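Local coordinates for protein laccase (Botrytis aclada, PDB 3SQR) that probably oxidises hydroquinone-type phenols while reducing dioxygen to water, using a type 1 copper and a trinuclear copper cluster, in lignin degradation and detoxification of lignin-derived products, at residues S395-F398 with W404-N407; F211-T216 with I528-S533; Y387-E392 with D480-D485; G220-L225 with G271-F276. All blocks are in the same frame, centred on the assembly; numbering follows the deposited sequence.

From the N terminus, the chain opens contact 2 on helix 210-217 and, just after it, contact 4 at 220-225, which closes at 271-276, joining two loops. Strand 387-398 then opens contact 3 at 387-392 and contact 1 at 395-398. The hairpin of contact 1 closes first, at 404-407; contact 3 closes at 480-485, tying the strand to the loop after strand 472-478. Last, helix 529-533 closes contact 2 over some 310 residues. Contact 4 lies inside contact 2, contact 1 inside contact 3, and contact 3 inside contact 2; no loops cross. Trp404 touches His531, and Ile272 O probably accepts a hydrogen bond from Ala529 N, so contacts 1, 2 and 4 converge on the type 1 copper.

Contact 1 of 4, residues S395-F398 with W404-N407; sequences SSAF and WTIN. With NAG (2-acetamido-2-deoxy-beta-D-glucopyranose), chain I.
Ser395 and Thr405 hold each other by two backbone hydrogen bonds, and this pair is the tight part of the contact. Ser395 N reaches Thr405 O at 2.9 Å. In return Thr405 N reaches Ser395 O at 2.9 Å with a nearly straight N-H...O angle of 168°. Ser395 O is approached from further directions: Trp404 CA lies 3.4 Å from Ser395 O in a CA-H...O contact, and Trp404 CE3, at the edge of the indole, is 3.6 Å from that same oxygen. On the face shared by Ser395 and Thr405, a chi1 of 61° sets Thr405 OG1 between its backbone N and carbonyl carbon, where it meets Ser395 CB at 3.5 Å. The pattern is that of an antiparallel beta hairpin, strands 387-398 and 402-406, with the second strand at the border of a mixed sheet. The neighbouring pair, Ser396 with Trp404, is non-hydrogen-bonded.

Contacts thin out away from this centre, and the two strands differ in burial: Trp404 and Thr405 are buried, whereas Ser395, Ser396 and Ala397 stay partly exposed to solvent. Thr405 CG2 only brushes Ala397 CB, at 4.2 Å, and Ser396 CB lies obliquely to the indole, 4.2 Å from Trp404 CE3. Trp404 itself turns inward: its ring meets those of His463 and His531, both ligands of the type 1 copper. At the other end the strand gives way to Asn407, partly exposed, whose ND2 is covalently joined to C1 of an N-acetylglucosamine while its OD1 accepts a hydrogen bond from Gln393 N.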
# COMPACT_ATOMS: atom_id res chain seq x y z
N SER A 395 10.83 -18.18 -5.63
CA SER A 395 11.86 -18.89 -4.91
C SER A 395 12.86 -17.88 -4.34
O SER A 395 12.58 -16.67 -4.33
CB SER A 395 12.53 -19.91 -5.84
OG SER A 395 13.32 -20.78 -5.06
N SER A 396 13.99 -18.36 -3.84
CA SER A 396 15.04 -17.48 -3.38
C SER A 396 16.40 -17.94 -3.82
O SER A 396 16.58 -19.11 -4.20
CB SER A 396 14.99 -17.32 -1.87
OG SER A 396 15.28 -18.55 -1.26
N ALA A 397 17.37 -17.04 -3.74
CA ALA A 397 18.74 -17.35 -4.15
C ALA A 397 19.62 -16.41 -3.37
O ALA A 397 19.12 -15.55 -2.63
CB ALA A 397 18.95 -17.18 -5.63
N PHE A 398 20.92 -16.63 -3.45
CA PHE A 398 21.84 -15.77 -2.76
C PHE A 398 22.90 -15.40 -3.77
O PHE A 398 23.58 -16.26 -4.33
CB PHE A 398 22.43 -16.46 -1.52
CG PHE A 398 23.02 -15.49 -0.54
CD1 PHE A 398 24.27 -14.89 -0.80
CD2 PHE A 398 22.35 -15.17 0.63
CE1 PHE A 398 24.83 -13.98 0.10
CE2 PHE A 398 22.89 -14.25 1.54
CZ PHE A 398 24.15 -13.66 1.28
N TRP A 404 14.97 -12.74 -3.73
CA TRP A 404 13.81 -13.50 -4.17
C TRP A 404 13.83 -13.59 -5.70
O TRP A 404 14.22 -12.61 -6.37
CB TRP A 404 12.50 -12.84 -3.72
CG TRP A 404 12.41 -12.61 -2.26
CD1 TRP A 404 12.77 -11.49 -1.61
CD2 TRP A 404 12.04 -13.56 -1.25
NE1 TRP A 404 12.59 -11.65 -0.26
CE2 TRP A 404 12.15 -12.91 -0.00
CE3 TRP A 404 11.65 -14.91 -1.28
CZ2 TRP A 404 11.90 -13.53 1.19
CZ3 TRP A 404 11.37 -15.53 -0.07
CH2 TRP A 404 11.50 -14.84 1.15
N THR A 405 13.30 -14.68 -6.25
CA THR A 405 13.23 -14.83 -7.66
C THR A 405 11.83 -15.20 -8.07
O THR A 405 11.08 -15.80 -7.33
CB THR A 405 14.23 -15.92 -8.16
OG1 THR A 405 13.83 -17.15 -7.53
CG2 THR A 405 15.71 -15.56 -7.80
N ILE A 406 11.49 -14.76 -9.27
CA ILE A 406 10.26 -15.09 -9.96
C ILE A 406 10.68 -15.77 -11.25
O ILE A 406 11.35 -15.17 -12.11
CB ILE A 406 9.53 -13.83 -10.34
CG1 ILE A 406 9.42 -12.92 -9.10
CG2 ILE A 406 8.13 -14.20 -10.90
CD1 ILE A 406 8.12 -13.04 -8.40
N ASN A 407 10.29 -17.02 -11.35
CA ASN A 407 10.81 -17.92 -12.37
C ASN A 407 12.27 -17.74 -12.58
O ASN A 407 12.76 -17.48 -13.69
CB ASN A 407 10.03 -17.71 -13.65
CG ASN A 407 8.81 -18.52 -13.67
OD1 ASN A 407 8.09 -18.58 -12.69
ND2 ASN A 407 8.56 -19.16 -14.79
C1 NAG I . 7.42 -20.03 -14.90
C2 NAG I . 6.66 -19.95 -16.22
C3 NAG I . 5.59 -21.03 -16.24
C4 NAG I . 6.19 -22.39 -15.95
C5 NAG I . 6.86 -22.33 -14.58
C6 NAG I . 7.46 -23.69 -14.18
C7 NAG I . 6.48 -17.77 -17.38
C8 NAG I . 5.72 -16.47 -17.57
N2 NAG I . 6.03 -18.63 -16.49
O3 NAG I . 5.02 -20.99 -17.51
O4 NAG I . 5.15 -23.34 -15.91
O5 NAG I . 7.89 -21.36 -14.71
O6 NAG I . 8.41 -24.02 -15.17
O7 NAG I . 7.48 -17.97 -18.06

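Contact 2 of 4, residues F211-T216 with I528-S533. With CU (copper (II) ion), chain D; NAG (2-acetamido-2-deoxy-beta-D-glucopyranose), chain B; BMA (beta-D-mannopyranose), chain C; NAG (2-acetamido-2-deoxy-beta-D-glucopyranose), chain E.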
# COMPACT_ATOMS: atom_id res chain seq x y z
N PHE A 211 17.78 2.53 6.06
CA PHE A 211 18.97 2.45 5.19
C PHE A 211 20.23 2.05 5.95
O PHE A 211 21.21 1.59 5.32
CB PHE A 211 19.21 3.71 4.39
CG PHE A 211 18.12 4.00 3.41
CD1 PHE A 211 18.05 3.27 2.24
CD2 PHE A 211 17.18 4.97 3.67
CE1 PHE A 211 17.08 3.49 1.33
CE2 PHE A 211 16.16 5.22 2.76
CZ PHE A 211 16.12 4.50 1.57
N GLU A 212 20.21 2.22 7.26
CA GLU A 212 21.32 1.75 8.10
C GLU A 212 21.31 0.26 8.36
O GLU A 212 22.35 -0.35 8.73
CB GLU A 212 21.32 2.52 9.41
CG GLU A 212 21.59 3.97 9.08
CD GLU A 212 22.35 4.73 10.11
OE1 GLU A 212 22.02 4.59 11.32
OE2 GLU A 212 23.22 5.55 9.68
N ILE A 213 20.14 -0.36 8.19
CA ILE A 213 19.99 -1.75 8.53
C ILE A 213 19.78 -2.64 7.31
O ILE A 213 19.63 -3.86 7.46
CB ILE A 213 18.91 -1.92 9.60
CG1 ILE A 213 17.69 -1.13 9.27
CG2 ILE A 213 19.39 -1.28 10.94
CD1 ILE A 213 16.59 -1.21 10.32
N TRP A 214 19.75 -2.05 6.12
CA TRP A 214 19.50 -2.83 4.91
C TRP A 214 20.62 -3.83 4.67
O TRP A 214 20.39 -4.97 4.24
CB TRP A 214 19.37 -1.88 3.72
CG TRP A 214 19.58 -2.45 2.37
CD1 TRP A 214 20.56 -2.09 1.50
CD2 TRP A 214 18.85 -3.50 1.71
NE1 TRP A 214 20.49 -2.82 0.37
CE2 TRP A 214 19.44 -3.69 0.46
CE3 TRP A 214 17.76 -4.29 2.05
CZ2 TRP A 214 18.99 -4.65 -0.45
CZ3 TRP A 214 17.34 -5.26 1.16
CH2 TRP A 214 17.91 -5.38 -0.09
N ASP A 215 21.87 -3.41 4.91
CA ASP A 215 22.96 -4.37 4.68
C ASP A 215 22.86 -5.62 5.57
O ASP A 215 23.14 -6.75 5.13
CB ASP A 215 24.34 -3.68 4.77
CG ASP A 215 24.58 -2.76 3.62
OD1 ASP A 215 24.30 -3.14 2.47
OD2 ASP A 215 25.08 -1.64 3.85
N THR A 216 22.40 -5.46 6.81
CA THR A 216 22.07 -6.63 7.65
C THR A 216 20.83 -7.33 7.11
O THR A 216 20.81 -8.55 6.95
CB THR A 216 21.83 -6.25 9.08
OG1 THR A 216 22.98 -5.54 9.56
CG2 THR A 216 21.54 -7.49 9.94
N ILE A 528 6.28 -6.13 1.30
CA ILE A 528 7.24 -6.14 2.41
C ILE A 528 8.49 -5.47 1.83
O ILE A 528 9.04 -5.93 0.82
CB ILE A 528 7.53 -7.56 2.90
CG1 ILE A 528 6.31 -8.19 3.57
CG2 ILE A 528 8.78 -7.52 3.88
CD1 ILE A 528 6.43 -9.73 3.83
N ALA A 529 8.87 -4.32 2.37
CA ALA A 529 9.83 -3.49 1.74
C ALA A 529 11.14 -4.22 1.53
O ALA A 529 11.74 -4.07 0.47
CB ALA A 529 10.06 -2.14 2.53
N TRP A 530 11.56 -5.01 2.52
CA TRP A 530 12.76 -5.82 2.32
C TRP A 530 12.64 -6.73 1.12
O TRP A 530 13.63 -6.82 0.38
CB TRP A 530 13.11 -6.64 3.54
CG TRP A 530 13.08 -5.90 4.84
CD1 TRP A 530 12.30 -6.16 5.90
CD2 TRP A 530 13.93 -4.81 5.22
NE1 TRP A 530 12.60 -5.32 6.93
CE2 TRP A 530 13.63 -4.50 6.54
CE3 TRP A 530 15.01 -4.16 4.60
CZ2 TRP A 530 14.30 -3.51 7.25
CZ3 TRP A 530 15.66 -3.18 5.28
CH2 TRP A 530 15.29 -2.87 6.60
N HIS A 531 11.48 -7.35 0.94
CA HIS A 531 11.29 -8.33 -0.14
C HIS A 531 11.25 -7.65 -1.48
O HIS A 531 11.88 -8.10 -2.43
CB HIS A 531 10.02 -9.15 0.10
CG HIS A 531 10.10 -10.00 1.33
ND1 HIS A 531 9.10 -10.85 1.72
CD2 HIS A 531 11.06 -10.10 2.29
CE1 HIS A 531 9.45 -11.46 2.84
NE2 HIS A 531 10.65 -11.04 3.19
N ALA A 532 10.59 -6.50 -1.55
CA ALA A 532 10.64 -5.69 -2.75
C ALA A 532 12.05 -5.32 -3.12
O ALA A 532 12.47 -5.46 -4.27
CB ALA A 532 9.74 -4.38 -2.58
N SER A 533 12.81 -4.86 -2.14
CA SER A 533 14.20 -4.47 -2.35
C SER A 533 15.11 -5.67 -2.76
O SER A 533 16.07 -5.48 -3.56
CB SER A 533 14.74 -3.84 -1.11
OG SER A 533 14.37 -2.48 -1.11
CU CU D . 7.39 -10.94 0.65
C1 NAG B . 23.21 4.71 3.51
C2 NAG B . 23.36 4.62 5.01
C3 NAG B . 24.65 3.92 5.38
C4 NAG B . 24.83 2.63 4.56
C5 NAG B . 24.63 2.90 3.09
C6 NAG B . 24.76 1.69 2.14
C7 NAG B . 22.39 6.46 6.30
C8 NAG B . 22.60 7.88 6.80
N2 NAG B . 23.35 5.97 5.55
O3 NAG B . 24.52 3.60 6.73
O4 NAG B . 26.14 2.09 4.73
O5 NAG B . 23.30 3.43 2.97
O6 NAG B . 23.89 0.71 2.62
O7 NAG B . 21.44 5.79 6.59
C1 BMA C . 26.07 0.90 5.51
C2 BMA C . 27.40 0.18 5.30
C3 BMA C . 27.45 -0.96 6.30
C4 BMA C . 27.20 -0.56 7.75
C5 BMA C . 25.96 0.34 7.97
C6 BMA C . 26.04 1.31 9.17
O2 BMA C . 28.42 1.14 5.52
O3 BMA C . 28.70 -1.61 6.12
O4 BMA C . 26.99 -1.75 8.47
O5 BMA C . 25.86 1.24 6.86
O6 BMA C . 26.28 0.91 10.52
C1 NAG E . 19.73 6.99 0.13
C2 NAG E . 20.76 5.94 -0.21
C3 NAG E . 21.24 5.04 0.91
C4 NAG E . 21.70 5.93 2.03
C5 NAG E . 20.63 7.00 2.34
C6 NAG E . 21.13 8.09 3.27
C7 NAG E . 20.45 5.60 -2.65
C8 NAG E . 20.01 4.56 -3.65
N2 NAG E . 20.39 5.17 -1.38
O3 NAG E . 22.25 4.19 0.39
O4 NAG E . 21.92 5.23 3.22
O5 NAG E . 20.21 7.71 1.21
O6 NAG E . 20.02 8.67 3.92
O7 NAG E . 20.84 6.70 -3.03
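Ile213 and Trp214 bring the helix at 211-216 against Trp530 and Ser533. Long side chains bridge the gap, since the short helix axes stay 11.7 Å apart and cross at -65°. Phe211 and Glu212 face sugar: Phe211 CB lies 3.3 Å from O4 of an N-acetylglucosamine (chain E), and Glu212 CG 3.1 Å from O7 of another (chain B). In Ile213, a chi1 of 46° tucks CG1 over the residue's own backbone; it meets the rim of the Trp530 indole, 4.0 Å from Trp530 CH2.

Trp214 carries most of this helix's share, nearly matched by Trp530 opposite. Trp214 CE3 and Trp530 CE3 approach to 3.8 Å, each near the plane of the other indole, so the rings meet edge against edge and do not stack. On the same ring, Trp214 CH2 lies 3.7 Å from Ser533 CB. The polar ends are held by the C-terminal tail: Trp214 NE1 donates to Asp576 O, and Ser533 OG is hydrogen-bonded to Asp577. Asp215 accepts at OD2 a hydrogen bond of 2.9 Å from O6 of the chain B sugar.

Between Trp530 and Ser533 lies His531, whose ND1 binds copper at 2.0 Å together with Cys526 and His463. The contact thus joins a helix of the second cupredoxin-like domain to the short ligand-bearing helix of the third, at the type 1 copper site of a multicopper oxidase.

Contact 3 of 4, residues Y387-E392 with D480-D485; sequences YSLVDE and DVFNSD. With NAG (2-acetamido-2-deoxy-beta-D-glucopyranose), chain I.
Phe482 has the most surface buried here, and it lies against Asp391 and Leu389 of the strand at 387-392. Asp391 OD1 is 3.6 Å from Phe482 CD2 and 3.7 Å from Phe482 CE2, so one carboxylate oxygen rests near two adjacent ring carbons. The two flat groups are nearly parallel, their planes 9° apart, but the oxygen is placed obliquely to the ring. With chi1 at -179°, Phe482 extends its ring away from its own backbone N and across to the strand. Leu389 adds a looser apolar touch, Leu389 CD1 to Phe482 CZ at 4.4 Å.

The ring has further neighbours. Ser484 N stands 3.8 Å above one face, offset toward the rim, in a chain that Asn483 folds back by an Asx turn, and Tyr509 meets Phe482 edge-to-face. On the strand, Asp391 O accepts a hydrogen bond of 2.6 Å from N2 of the N-acetylglucosamine linked to Asn407.

No hydrogen bond joins the two segments, so van der Waals packing joins the loop after strand 472-478 to the strand here. The closeness of Asp391 OD1 to Glu454 OE2, in surroundings made less polar by the ring, may favour protonation of one of the two acids.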
# COMPACT_ATOMS: atom_id res chain seq x y z
N TYR A 387 -10.06 -15.90 -20.06
CA TYR A 387 -8.71 -15.51 -19.74
C TYR A 387 -7.57 -16.34 -20.32
O TYR A 387 -7.74 -17.51 -20.76
CB TYR A 387 -8.60 -15.44 -18.20
CG TYR A 387 -8.70 -16.76 -17.50
CD1 TYR A 387 -7.61 -17.61 -17.39
CD2 TYR A 387 -9.92 -17.17 -16.95
CE1 TYR A 387 -7.72 -18.85 -16.72
CE2 TYR A 387 -10.05 -18.38 -16.29
CZ TYR A 387 -8.96 -19.23 -16.18
OH TYR A 387 -9.15 -20.44 -15.52
N SER A 388 -6.38 -15.76 -20.35
CA SER A 388 -5.15 -16.52 -20.51
C SER A 388 -4.50 -16.61 -19.12
O SER A 388 -4.65 -15.69 -18.32
CB SER A 388 -4.19 -15.86 -21.47
OG SER A 388 -3.53 -14.76 -20.87
N LEU A 389 -3.87 -17.75 -18.84
CA LEU A 389 -3.27 -17.98 -17.54
C LEU A 389 -1.77 -17.81 -17.60
O LEU A 389 -1.07 -18.35 -18.45
CB LEU A 389 -3.64 -19.37 -17.04
CG LEU A 389 -3.29 -19.52 -15.54
CD1 LEU A 389 -4.34 -20.30 -14.79
CD2 LEU A 389 -1.89 -20.06 -15.41
N VAL A 390 -1.21 -17.03 -16.69
CA VAL A 390 0.21 -16.88 -16.62
C VAL A 390 0.61 -17.40 -15.25
O VAL A 390 -0.00 -17.03 -14.27
CB VAL A 390 0.64 -15.42 -16.77
CG1 VAL A 390 2.08 -15.23 -16.34
CG2 VAL A 390 0.43 -14.94 -18.23
N ASP A 391 1.63 -18.23 -15.21
CA ASP A 391 2.04 -18.85 -13.95
C ASP A 391 3.46 -18.43 -13.67
O ASP A 391 4.34 -18.48 -14.54
CB ASP A 391 1.93 -20.40 -13.99
CG ASP A 391 2.57 -21.06 -12.72
OD1 ASP A 391 1.90 -21.05 -11.70
OD2 ASP A 391 3.73 -21.51 -12.76
N GLU A 392 3.69 -18.00 -12.44
CA GLU A 392 5.01 -17.66 -12.01
C GLU A 392 5.23 -18.18 -10.59
O GLU A 392 4.30 -18.36 -9.82
CB GLU A 392 5.25 -16.16 -12.12
CG GLU A 392 5.38 -15.75 -13.63
CD GLU A 392 6.13 -14.52 -13.83
OE1 GLU A 392 5.87 -13.54 -13.09
OE2 GLU A 392 6.96 -14.52 -14.76
N ASP A 480 -2.10 -24.32 -0.58
CA ASP A 480 -1.79 -25.62 -1.17
C ASP A 480 -0.94 -25.40 -2.37
O ASP A 480 -0.64 -24.25 -2.77
CB ASP A 480 -3.07 -26.41 -1.48
CG ASP A 480 -2.85 -27.97 -1.33
OD1 ASP A 480 -1.70 -28.50 -1.32
OD2 ASP A 480 -3.87 -28.66 -1.26
N VAL A 481 -0.51 -26.50 -2.95
CA VAL A 481 0.32 -26.49 -4.13
C VAL A 481 -0.60 -26.28 -5.33
O VAL A 481 -1.61 -26.98 -5.46
CB VAL A 481 1.14 -27.79 -4.20
CG1 VAL A 481 1.78 -28.01 -5.56
CG2 VAL A 481 2.25 -27.78 -3.06
N PHE A 482 -0.20 -25.37 -6.22
CA PHE A 482 -0.95 -25.11 -7.45
C PHE A 482 -0.73 -26.28 -8.37
O PHE A 482 0.41 -26.69 -8.63
CB PHE A 482 -0.41 -23.91 -8.16
CG PHE A 482 -1.14 -23.56 -9.43
CD1 PHE A 482 -2.44 -23.19 -9.39
CD2 PHE A 482 -0.50 -23.58 -10.64
CE1 PHE A 482 -3.09 -22.82 -10.56
CE2 PHE A 482 -1.16 -23.19 -11.80
CZ PHE A 482 -2.44 -22.85 -11.74
N ASN A 483 -1.84 -26.78 -8.90
CA ASN A 483 -1.83 -27.85 -9.92
C ASN A 483 -2.44 -27.25 -11.17
O ASN A 483 -3.64 -26.98 -11.18
CB ASN A 483 -2.71 -28.99 -9.41
CG ASN A 483 -2.79 -30.15 -10.38
OD1 ASN A 483 -2.86 -29.96 -11.58
ND2 ASN A 483 -2.76 -31.36 -9.82
N SER A 484 -1.62 -27.04 -12.19
CA SER A 484 -2.08 -26.34 -13.40
C SER A 484 -3.22 -27.06 -14.10
O SER A 484 -3.99 -26.40 -14.80
CB SER A 484 -0.93 -26.07 -14.37
OG SER A 484 -0.26 -27.29 -14.70
N ASP A 485 -3.37 -28.37 -13.89
CA ASP A 485 -4.52 -29.13 -14.45
C ASP A 485 -5.77 -29.16 -13.62
O ASP A 485 -6.82 -29.46 -14.17
CB ASP A 485 -4.17 -30.60 -14.68
CG ASP A 485 -2.94 -30.81 -15.54
OD1 ASP A 485 -2.79 -30.11 -16.56
OD2 ASP A 485 -2.15 -31.72 -15.19
C1 NAG I . 7.42 -20.03 -14.90
C2 NAG I . 6.66 -19.95 -16.22
C3 NAG I . 5.59 -21.03 -16.24
C4 NAG I . 6.19 -22.39 -15.95
C5 NAG I . 6.86 -22.33 -14.58
C6 NAG I . 7.46 -23.69 -14.18
C7 NAG I . 6.48 -17.77 -17.38
C8 NAG I . 5.72 -16.47 -17.57
N2 NAG I . 6.03 -18.63 -16.49
O3 NAG I . 5.02 -20.99 -17.51
O4 NAG I . 5.15 -23.34 -15.91
O5 NAG I . 7.89 -21.36 -14.71
O6 NAG I . 8.41 -24.02 -15.17
O7 NAG I . 7.48 -17.97 -18.06

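Contact 4 of 4, residues G220-L225 with G271-F276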
# COMPACT_ATOMS: atom_id res chain seq x y z
N GLY A 220 19.22 -11.84 4.69
CA GLY A 220 18.05 -12.74 4.57
C GLY A 220 16.95 -12.56 5.59
O GLY A 220 15.78 -12.97 5.37
N ALA A 221 17.28 -12.00 6.74
CA ALA A 221 16.33 -11.97 7.84
C ALA A 221 15.95 -10.50 8.08
O ALA A 221 16.79 -9.71 8.33
CB ALA A 221 16.96 -12.54 9.07
N PRO A 222 14.65 -10.17 8.02
CA PRO A 222 14.26 -8.81 8.39
C PRO A 222 14.59 -8.58 9.87
O PRO A 222 14.37 -9.45 10.68
CB PRO A 222 12.76 -8.83 8.18
CG PRO A 222 12.55 -9.78 7.07
CD PRO A 222 13.49 -10.92 7.54
N PRO A 223 15.17 -7.43 10.19
CA PRO A 223 15.38 -7.17 11.62
C PRO A 223 14.10 -6.94 12.41
O PRO A 223 13.12 -6.45 11.85
CB PRO A 223 16.21 -5.89 11.62
CG PRO A 223 15.88 -5.20 10.37
CD PRO A 223 15.66 -6.34 9.33
N ALA A 224 14.12 -7.30 13.69
CA ALA A 224 13.10 -6.86 14.64
C ALA A 224 13.35 -5.37 14.84
O ALA A 224 14.47 -4.94 15.16
CB ALA A 224 13.20 -7.58 15.97
N LEU A 225 12.33 -4.57 14.53
CA LEU A 225 12.46 -3.12 14.72
C LEU A 225 12.08 -2.76 16.12
O LEU A 225 11.47 -3.54 16.89
CB LEU A 225 11.61 -2.37 13.68
CG LEU A 225 11.97 -2.68 12.24
CD1 LEU A 225 11.15 -1.87 11.27
CD2 LEU A 225 13.47 -2.53 11.96
N GLY A 271 3.63 -0.63 7.20
CA GLY A 271 4.85 -1.02 7.80
C GLY A 271 5.82 -1.55 6.76
O GLY A 271 5.43 -1.80 5.60
N ILE A 272 7.09 -1.63 7.16
CA ILE A 272 8.18 -2.21 6.35
C ILE A 272 7.97 -3.71 6.28
O ILE A 272 8.10 -4.33 5.24
CB ILE A 272 9.53 -1.90 7.08
CG1 ILE A 272 9.84 -0.42 6.98
CG2 ILE A 272 10.71 -2.73 6.56
CD1 ILE A 272 10.90 0.00 8.01
N ASP A 273 7.63 -4.27 7.42
CA ASP A 273 7.41 -5.73 7.51
C ASP A 273 6.60 -6.04 8.71
O ASP A 273 7.12 -6.51 9.72
CB ASP A 273 8.73 -6.46 7.56
CG ASP A 273 8.59 -7.98 7.30
OD1 ASP A 273 7.47 -8.49 7.30
OD2 ASP A 273 9.62 -8.63 7.06
N SER A 274 5.30 -5.77 8.60
CA SER A 274 4.37 -5.82 9.72
C SER A 274 3.10 -6.42 9.26
O SER A 274 2.63 -6.07 8.17
CB SER A 274 4.08 -4.40 10.27
OG SER A 274 3.78 -3.54 9.18
N HIS A 275 2.46 -7.17 10.13
CA HIS A 275 1.11 -7.68 9.89
C HIS A 275 0.30 -7.32 11.09
O HIS A 275 0.77 -7.45 12.24
CB HIS A 275 1.08 -9.20 9.72
CG HIS A 275 -0.19 -9.70 9.12
ND1 HIS A 275 -1.33 -9.91 9.86
CD2 HIS A 275 -0.52 -9.98 7.83
CE1 HIS A 275 -2.31 -10.30 9.05
NE2 HIS A 275 -1.83 -10.40 7.83
N PHE A 276 -0.91 -6.90 10.82
CA PHE A 276 -1.81 -6.45 11.88
C PHE A 276 -3.10 -7.22 11.84
O PHE A 276 -3.54 -7.72 10.83
CB PHE A 276 -2.06 -4.91 11.88
CG PHE A 276 -0.81 -4.11 12.12
CD1 PHE A 276 -0.30 -3.93 13.39
CD2 PHE A 276 -0.12 -3.57 11.05
CE1 PHE A 276 0.84 -3.23 13.62
CE2 PHE A 276 1.02 -2.85 11.25
CZ PHE A 276 1.52 -2.70 12.57
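Leu225 and Ile272 meet methyl to methyl, Leu225 CD1 lying 3.8 Å from Ile272 CD1, with the two side chains crossing at about a right angle. Both reach out in full: Ile272 has CG1 anti to its carbonyl carbon and a chi2 of 163° that carries CD1 to the far end, while Leu225 likewise points CD1 outward from a CG set beside its backbone N. Only these terminal methyls come together; Leu225 also touches Asp204 and Ile213, and Ile272 touches Trp530.

The second point of contact is of another kind. Asp273 OD2 lies 3.1 Å from Pro222 CG and 3.3 Å from Pro222 CB, so the carboxylate oxygen sits beside two ring methylenes and makes no hydrogen bond across the contact. Asp273 gets there by turning CG away from its backbone N, chi1 -165°, with the carboxylate then twisted by a chi2 of only -12°. The side chains of Pro222 and Asp273 meet at a slant.

The backbone behind these groups is firmly held. Ile272 N and Asp273 N donate to OD1 and OD2 of Asp204, so one carboxylate grips two successive amides. Trp530 packs against Pro222, Pro223, Ile272 and Asp273, and so touches both loops. Pro222 approaches the copper ligand His531 to about 4 Å between side chains, and the side chain of Asp273 is about 7 Å from the copper at the nearest atoms. Partly exposed beside His531, the 220-225 loop is placed as are loops that line the substrate pocket in laccases, with 271-276 buried behind it.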